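Local coordinates for cytochrome c-550-like protein (Thermosynechococcus elongatus, PDB 4LJI) that binds heme c covalently, is probably a low-potential electron-transfer cytochrome and can partially replace cytochrome c-550 of photosystem II, at residues 79-83 with 114-119. Numbering follows the deposited sequence. Where two conformers were deposited one is given.
Sequences IASLV and LETLAA. With HEC (heme c), chain C.
In the cytochrome c fold, helices pack around a covalently bound heme, and the crossing of helix 79-87 with the long C-terminal helix 111-127 is a worked example. Residues 79-83 and 114-119 are both regular alpha-helix, with Val83 N hydrogen-bonded to Ile79 O (3.0 Å) and Ala118 N to Leu114 O (2.8 Å). Their axes approach to 8.9 Å at a signed crossing angle of 111°, Ile79 facing Ala118 (CA-CA 5.7 Å) and Val83 facing Leu114 (CA-CA 6.2 Å). No hydrogen bond links the two segments; the contact, mostly apolar, buries 320 Å² counted over both sides.

Where the segments cross, Ala118 points its methyl at helix 79-87, and there Leu82 CB lies 3.6 Å and Val83 CG2 4.2 Å from Ala118 CB. Ile79, in the mm rotamer, leaves its backbone sideways, yet chi2 carries CD1 to 3.7 Å from Ala119 N and 4.0 Å from Ala119 CB, while Ile79 CG2 touches the aliphatic part of Glu115 at CG (3.8 Å). Phe31 of strand 28-32 also packs on Ile79 and Ala119. At the other end, Val83 adopts t and Leu114 tp, bringing Val83 CG1 within 3.8 Å of Leu114 CD2.

The same pairing forms part of the heme pocket. Leu117 (tp) takes no part in the crossing, turning instead to the porphyrin, with CD2 3.9 Å from heme CMB. Leu82 serves both surfaces: its CB packs on Ala118, and its mt rotamer extends Leu82 CD2 to 3.6 Å from heme CMA.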
loop_
_atom_site.group_PDB
_atom_site.type_symbol
_atom_site.label_atom_id
_atom_site.label_comp_id
_atom_site.label_asym_id
_atom_site.label_seq_id
_atom_site.Cartn_x
_atom_site.Cartn_y
_atom_site.Cartn_z
ATOM N N ILE A 79 19.469 4.771 10.235
ATOM C CA ILE A 79 18.459 3.897 10.841
ATOM C C ILE A 79 17.698 4.621 11.956
ATOM O O ILE A 79 16.464 4.575 12.004
ATOM C CB ILE A 79 19.082 2.620 11.458
ATOM C CG1 ILE A 79 19.836 1.805 10.406
ATOM C CG2 ILE A 79 17.945 1.742 12.037
ATOM C CD1 ILE A 79 18.955 1.389 9.200
ATOM N N ALA A 80 18.425 5.272 12.873
ATOM C CA ALA A 80 17.761 5.914 13.995
ATOM C C ALA A 80 16.815 7.024 13.553
ATOM O O ALA A 80 15.716 7.189 14.114
ATOM C CB ALA A 80 18.773 6.440 15.003
ATOM N N SER A 81 17.220 7.789 12.541
ATOM C CA SER A 81 16.391 8.909 12.102
ATOM C C SER A 81 15.135 8.428 11.372
ATOM O O SER A 81 14.103 9.032 11.500
ATOM C CB SER A 81 17.190 9.908 11.239
ATOM O OG SER A 81 17.776 9.291 10.107
ATOM N N LEU A 82 15.235 7.319 10.649
ATOM C CA LEU A 82 14.052 6.805 9.902
ATOM C C LEU A 82 13.079 6.155 10.906
ATOM O O LEU A 82 11.871 6.322 10.802
ATOM C CB LEU A 82 14.460 5.817 8.813
ATOM C CG LEU A 82 15.053 6.496 7.589
ATOM C CD1 LEU A 82 15.702 5.450 6.710
ATOM C CD2 LEU A 82 13.946 7.184 6.876
ATOM N N VAL A 83 13.611 5.445 11.890
ATOM C CA VAL A 83 12.743 4.842 12.907
ATOM C C VAL A 83 11.985 5.940 13.682
ATOM O O VAL A 83 10.736 5.874 13.823
ATOM C CB VAL A 83 13.561 3.937 13.875
ATOM C CG1 VAL A 83 12.717 3.492 15.082
ATOM C CG2 VAL A 83 14.071 2.748 13.085
ATOM N N LEU A 114 10.905 -2.358 12.480
ATOM C CA LEU A 114 11.037 -1.021 11.909
ATOM C C LEU A 114 12.480 -0.724 11.495
ATOM O O LEU A 114 12.696 -0.027 10.485
ATOM C CB LEU A 114 10.543 0.014 12.904
ATOM C CG LEU A 114 9.959 1.268 12.316
ATOM C CD1 LEU A 114 8.758 0.878 11.424
ATOM C CD2 LEU A 114 9.520 2.197 13.392
ATOM N N GLU A 115 13.473 -1.237 12.230
ATOM C CA GLU A 115 14.859 -1.153 11.793
ATOM C C GLU A 115 15.075 -1.796 10.440
ATOM O O GLU A 115 15.775 -1.236 9.616
ATOM C CB GLU A 115 15.806 -1.818 12.816
ATOM C CG GLU A 115 16.099 -0.971 14.023
ATOM C CD GLU A 115 16.886 -1.710 15.068
ATOM O OE1 GLU A 115 17.201 -1.088 16.100
ATOM O OE2 GLU A 115 17.181 -2.906 14.847
ATOM N N THR A 116 14.503 -2.974 10.224
ATOM C CA THR A 116 14.721 -3.639 8.949
ATOM C C THR A 116 14.023 -2.890 7.808
ATOM O O THR A 116 14.531 -2.901 6.701
ATOM C CB THR A 116 14.246 -5.093 8.959
ATOM O OG1 THR A 116 12.815 -5.112 9.034
ATOM C CG2 THR A 116 14.868 -5.872 10.121
ATOM N N LEU A 117 12.880 -2.253 8.090
ATOM C CA LEU A 117 12.169 -1.444 7.078
ATOM C C LEU A 117 13.007 -0.200 6.776
ATOM O O LEU A 117 13.205 0.160 5.612
ATOM C CB LEU A 117 10.754 -1.094 7.561
ATOM C CG LEU A 117 9.867 -0.077 6.841
ATOM C CD1 LEU A 117 9.722 -0.495 5.370
ATOM C CD2 LEU A 117 8.491 -0.027 7.513
ATOM N N ALA A 118 13.482 0.482 7.818
ATOM C CA ALA A 118 14.400 1.597 7.592
ATOM C C ALA A 118 15.623 1.140 6.794
ATOM O O ALA A 118 16.034 1.857 5.857
ATOM C CB ALA A 118 14.830 2.260 8.940
ATOM N N ALA A 119 16.227 -0.010 7.140
ATOM C CA ALA A 119 17.395 -0.491 6.391
ATOM C C ALA A 119 17.060 -0.722 4.905
ATOM O O ALA A 119 17.832 -0.361 4.023
ATOM C CB ALA A 119 17.949 -1.771 7.005
HETATM FE FE HEC C . 5.359 7.967 4.044
HETATM C CHA HEC C . 7.008 10.994 3.865
HETATM C CHB HEC C . 8.268 6.413 5.050
HETATM C CHC HEC C . 3.628 4.942 4.529
HETATM C CHD HEC C . 2.630 9.304 2.600
HETATM N NA HEC C . 7.254 8.539 4.341
HETATM C C1A HEC C . 7.698 9.858 4.255
HETATM C C2A HEC C . 9.111 9.876 4.579
HETATM C C3A HEC C . 9.447 8.596 4.897
HETATM C C4A HEC C . 8.319 7.771 4.800
HETATM C CMA HEC C . 10.809 8.125 5.335
HETATM C CAA HEC C . 10.056 11.079 4.562
HETATM C CBA HEC C . 10.616 11.319 3.137
HETATM C CGA HEC C . 11.576 12.478 3.036
HETATM O O1A HEC C . 11.958 13.121 4.054
HETATM O O2A HEC C . 12.023 12.808 1.889
HETATM N NB HEC C . 5.841 6.030 4.652
HETATM C C1B HEC C . 7.072 5.659 5.053
HETATM C C2B HEC C . 7.040 4.296 5.410
HETATM C C3B HEC C . 5.746 3.847 5.317
HETATM C C4B HEC C . 4.991 4.997 4.792
HETATM C CMB HEC C . 8.223 3.501 5.916
HETATM C CAB HEC C . 5.217 2.488 5.589
HETATM C CBB HEC C . 5.281 2.168 6.936
HETATM N NC HEC C . 3.472 7.244 3.632
HETATM C C1C HEC C . 2.976 6.003 3.935
HETATM C C2C HEC C . 1.699 5.920 3.366
HETATM C C3C HEC C . 1.396 7.142 2.823
HETATM C C4C HEC C . 2.519 7.997 2.998
HETATM C CMC HEC C . 0.804 4.689 3.407
HETATM C CAC HEC C . 0.134 7.454 2.082
HETATM C CBC HEC C . -1.068 7.393 2.699
HETATM N ND HEC C . 4.931 9.771 3.369
HETATM C C1D HEC C . 3.735 10.119 2.873
HETATM C C2D HEC C . 3.718 11.552 2.584
HETATM C C3D HEC C . 4.933 12.032 2.914
HETATM C C4D HEC C . 5.697 10.891 3.396
HETATM C CMD HEC C . 2.557 12.332 1.998
HETATM C CAD HEC C . 5.381 13.466 2.824
HETATM C CBD HEC C . 5.272 14.051 4.248
HETATM C CGD HEC C . 5.443 15.510 4.627
HETATM O O1D HEC C . 6.332 16.251 4.127
HETATM O O2D HEC C . 4.674 15.975 5.505
#